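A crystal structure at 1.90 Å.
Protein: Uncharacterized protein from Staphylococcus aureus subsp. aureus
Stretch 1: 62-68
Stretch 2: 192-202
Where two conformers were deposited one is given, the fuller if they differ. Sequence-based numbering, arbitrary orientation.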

# COMPACT_ATOMS: atom_id res chain seq x y z
N VAL A 62 -3.98 6.93 -14.91
CA VAL A 62 -3.98 8.23 -14.21
C VAL A 62 -5.37 8.43 -13.66
O VAL A 62 -6.32 8.30 -14.42
N TYR A 63 -5.50 8.73 -12.35
CA TYR A 63 -6.81 8.88 -11.74
C TYR A 63 -6.79 9.80 -10.52
O TYR A 63 -5.81 9.83 -9.78
N PRO A 64 -7.91 10.48 -10.26
CA PRO A 64 -7.97 11.32 -9.06
C PRO A 64 -8.29 10.51 -7.81
O PRO A 64 -8.91 9.45 -7.89
N PHE A 65 -7.93 11.04 -6.65
CA PHE A 65 -8.41 10.50 -5.39
C PHE A 65 -8.75 11.70 -4.47
O PHE A 65 -8.64 12.84 -4.92
N ARG A 66 -9.35 11.44 -3.30
CA ARG A 66 -9.83 12.51 -2.40
C ARG A 66 -8.76 13.56 -2.06
O ARG A 66 -7.58 13.28 -2.08
N ASP A 67 -9.23 14.76 -1.71
CA ASP A 67 -8.43 15.92 -1.30
C ASP A 67 -7.55 16.49 -2.42
O ASP A 67 -6.54 17.13 -2.14
N GLY A 68 -7.97 16.33 -3.67
CA GLY A 68 -7.31 16.95 -4.81
C GLY A 68 -5.99 16.38 -5.27
O GLY A 68 -5.23 17.10 -5.93
N GLU A 192 -7.00 14.80 10.06
CA GLU A 192 -7.53 15.68 9.01
C GLU A 192 -8.94 15.28 8.58
O GLU A 192 -9.27 14.10 8.59
N GLU A 193 -9.74 16.27 8.16
CA GLU A 193 -11.07 16.04 7.60
C GLU A 193 -10.90 15.79 6.11
O GLU A 193 -9.94 16.29 5.52
N HIS A 194 -11.78 14.98 5.50
CA HIS A 194 -11.66 14.63 4.08
C HIS A 194 -12.93 14.91 3.31
O HIS A 194 -14.03 14.76 3.84
N ASN A 195 -12.77 15.31 2.04
CA ASN A 195 -13.90 15.58 1.15
C ASN A 195 -14.37 14.26 0.52
O ASN A 195 -13.73 13.22 0.72
N LYS A 196 -15.48 14.30 -0.23
CA LYS A 196 -16.06 13.14 -0.91
C LYS A 196 -15.03 12.44 -1.81
O LYS A 196 -14.22 13.11 -2.45
N ARG A 197 -15.05 11.09 -1.85
CA ARG A 197 -14.16 10.35 -2.74
C ARG A 197 -14.65 10.53 -4.18
O ARG A 197 -15.84 10.36 -4.43
N PRO A 198 -13.78 10.83 -5.16
CA PRO A 198 -14.29 10.87 -6.55
C PRO A 198 -14.71 9.47 -6.99
O PRO A 198 -14.23 8.47 -6.43
N VAL A 199 -15.61 9.39 -7.99
CA VAL A 199 -16.11 8.12 -8.54
C VAL A 199 -14.96 7.18 -9.00
O VAL A 199 -15.12 5.96 -8.94
N GLU A 200 -13.82 7.74 -9.45
CA GLU A 200 -12.68 6.94 -9.91
C GLU A 200 -11.91 6.27 -8.81
O GLU A 200 -11.15 5.35 -9.11
N GLN A 201 -12.02 6.74 -7.56
CA GLN A 201 -11.16 6.22 -6.50
C GLN A 201 -11.38 4.73 -6.20
O GLN A 201 -10.44 3.98 -6.39
N ASN A 202 -12.56 4.30 -5.73
CA ASN A 202 -12.79 2.88 -5.38
C ASN A 202 -12.35 1.89 -6.49
O ASN A 202 -11.55 1.01 -6.18

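Stretch 2 runs as an extended loop alongside stretch 1 before a helix, and the two bury 619 Å² between them. Glu 192 and Glu 193 contribute almost nothing.

His 194 (chi1 m) points toward stretch 1. Its ND1 donates to Asp 67 OD2 at 3.0 Å, nearly straight, with the carboxylate at the ring edge. One ring face carries the guanidinium of Arg 66 (chi1 p), stacked flat with centres 4.2 Å apart and planes at 16°.

Asn 195 (chi1 p) starts sideways, but its end comes nearer. Its OD1 accepts from Asp 67 N at 2.8 Å. In return, Asn 195 N gives a weak bond to Asp 67 OD1 at 3.4 Å. Asp 67 is rotamer m, and its two carboxylate oxygens thus serve His 194 and Asn 195 separately. Water 1 weakly links Asn 195 ND2, at 3.4 Å, to Gly 68 N, at 3.3 Å.

Lys 196 (chi1 t) points away. Arg 197 (m, t, t) reaches back to the Arg 66 guanidinium, on the face opposite His 194. Arg 66 NH2 and Arg 197 NH2 lie 3.1 Å apart. Both are donors, so this is a close approach of like charges and not a bond. Arg 66 NE is buried here without a partner.

Pro 198 points toward stretch 1. Its CG lies 4.1 Å from Pro 64 CG, and its CD lies 3.5 Å from Arg 66 N.

Glu 200 (m, p) points toward stretch 1. Its OE1 is 3.5 Å from Pro 64 CG, and its CB is 4.4 Å from Tyr 63 CB. Gln 201 (t, t) extends so that OE1 accepts from Arg 66 N at 2.9 Å. Gln 201 OE1 also sits 3.5 Å from Phe 65 CB, while the Phe 65 ring (chi1 p) leads away.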

# COMPACT_ATOMS: atom_id res chain seq x y z
CB VAL A 62 -3.57 9.42 -15.10
CG1 VAL A 62 -3.62 10.75 -14.32
CG2 VAL A 62 -2.18 9.19 -15.72
CB TYR A 63 -7.35 7.50 -11.30
CG TYR A 63 -6.36 6.70 -10.47
CD1 TYR A 63 -5.38 5.93 -11.08
CD2 TYR A 63 -6.42 6.70 -9.08
CE1 TYR A 63 -4.46 5.20 -10.33
CE2 TYR A 63 -5.52 5.96 -8.32
CZ TYR A 63 -4.54 5.21 -8.95
OH TYR A 63 -3.64 4.49 -8.18
CB PRO A 64 -9.13 12.27 -9.36
CG PRO A 64 -10.06 11.46 -10.22
CD PRO A 64 -9.18 10.54 -11.02
CB PHE A 65 -7.48 9.45 -4.79
CG PHE A 65 -6.12 9.89 -4.33
CD1 PHE A 65 -5.04 9.87 -5.19
CD2 PHE A 65 -5.87 10.10 -2.97
CE1 PHE A 65 -3.76 10.16 -4.74
CE2 PHE A 65 -4.58 10.39 -2.52
CZ PHE A 65 -3.53 10.39 -3.41
CB ARG A 66 -10.41 11.95 -1.08
CG ARG A 66 -9.52 10.91 -0.40
CD ARG A 66 -9.59 10.88 1.11
NE ARG A 66 -10.87 10.37 1.61
CZ ARG A 66 -11.07 9.83 2.81
NH1 ARG A 66 -10.06 9.71 3.68
NH2 ARG A 66 -12.27 9.39 3.16
CB ASP A 67 -7.58 15.59 -0.05
CG ASP A 67 -8.35 14.84 1.01
OD1 ASP A 67 -9.50 15.24 1.29
OD2 ASP A 67 -7.83 13.84 1.52
CB GLU A 192 -6.64 15.65 7.75
CG GLU A 192 -5.31 16.39 7.87
CD GLU A 192 -4.53 16.51 6.58
OE1 GLU A 192 -5.03 16.06 5.52
OE2 GLU A 192 -3.42 17.09 6.62
CB GLU A 193 -12.01 17.23 7.87
CG GLU A 193 -12.30 17.45 9.35
CD GLU A 193 -13.27 18.57 9.66
OE1 GLU A 193 -13.92 19.09 8.72
OE2 GLU A 193 -13.39 18.93 10.86
CB HIS A 194 -11.29 13.14 3.94
CG HIS A 194 -10.06 12.77 4.71
ND1 HIS A 194 -8.80 12.91 4.15
CD2 HIS A 194 -9.93 12.33 5.98
CE1 HIS A 194 -7.95 12.53 5.09
NE2 HIS A 194 -8.58 12.16 6.20
CB ASN A 195 -13.55 16.65 0.08
CG ASN A 195 -12.55 16.25 -0.98
OD1 ASN A 195 -11.81 15.26 -0.86
ND2 ASN A 195 -12.45 17.04 -2.05
CB LYS A 196 -17.27 13.59 -1.76
CG LYS A 196 -17.93 12.52 -2.61
CD LYS A 196 -19.28 13.00 -3.16
CE LYS A 196 -19.82 12.14 -4.28
NZ LYS A 196 -20.27 10.81 -3.81
CB ARG A 197 -14.14 8.83 -2.41
CG ARG A 197 -13.53 8.49 -1.06
CD ARG A 197 -13.42 6.99 -0.87
NE ARG A 197 -12.65 6.65 0.34
CZ ARG A 197 -13.12 6.66 1.58
NH1 ARG A 197 -14.38 6.99 1.83
NH2 ARG A 197 -12.32 6.34 2.60
CB PRO A 198 -13.09 11.40 -7.35
CG PRO A 198 -11.90 11.06 -6.54
CD PRO A 198 -12.33 11.05 -5.10
CB VAL A 199 -17.13 8.39 -9.70
CG1 VAL A 199 -16.45 8.99 -10.94
CG2 VAL A 199 -17.89 7.11 -10.08
CB GLU A 200 -11.66 7.80 -10.69
CG GLU A 200 -12.17 8.40 -11.98
CD GLU A 200 -12.84 9.76 -11.86
OE1 GLU A 200 -13.22 10.14 -10.73
OE2 GLU A 200 -13.02 10.43 -12.91
CB GLN A 201 -11.31 7.04 -5.21
CG GLN A 201 -10.23 6.66 -4.18
CD GLN A 201 -10.19 7.58 -2.98
OE1 GLN A 201 -10.45 8.78 -3.07
NE2 GLN A 201 -9.80 7.05 -1.84
CB ASN A 202 -14.27 2.63 -5.03
CG ASN A 202 -14.71 3.16 -3.69
OD1 ASN A 202 -13.90 3.44 -2.80
ND2 ASN A 202 -16.02 3.27 -3.51
O HOH W 1 -11.00 15.42 -4.66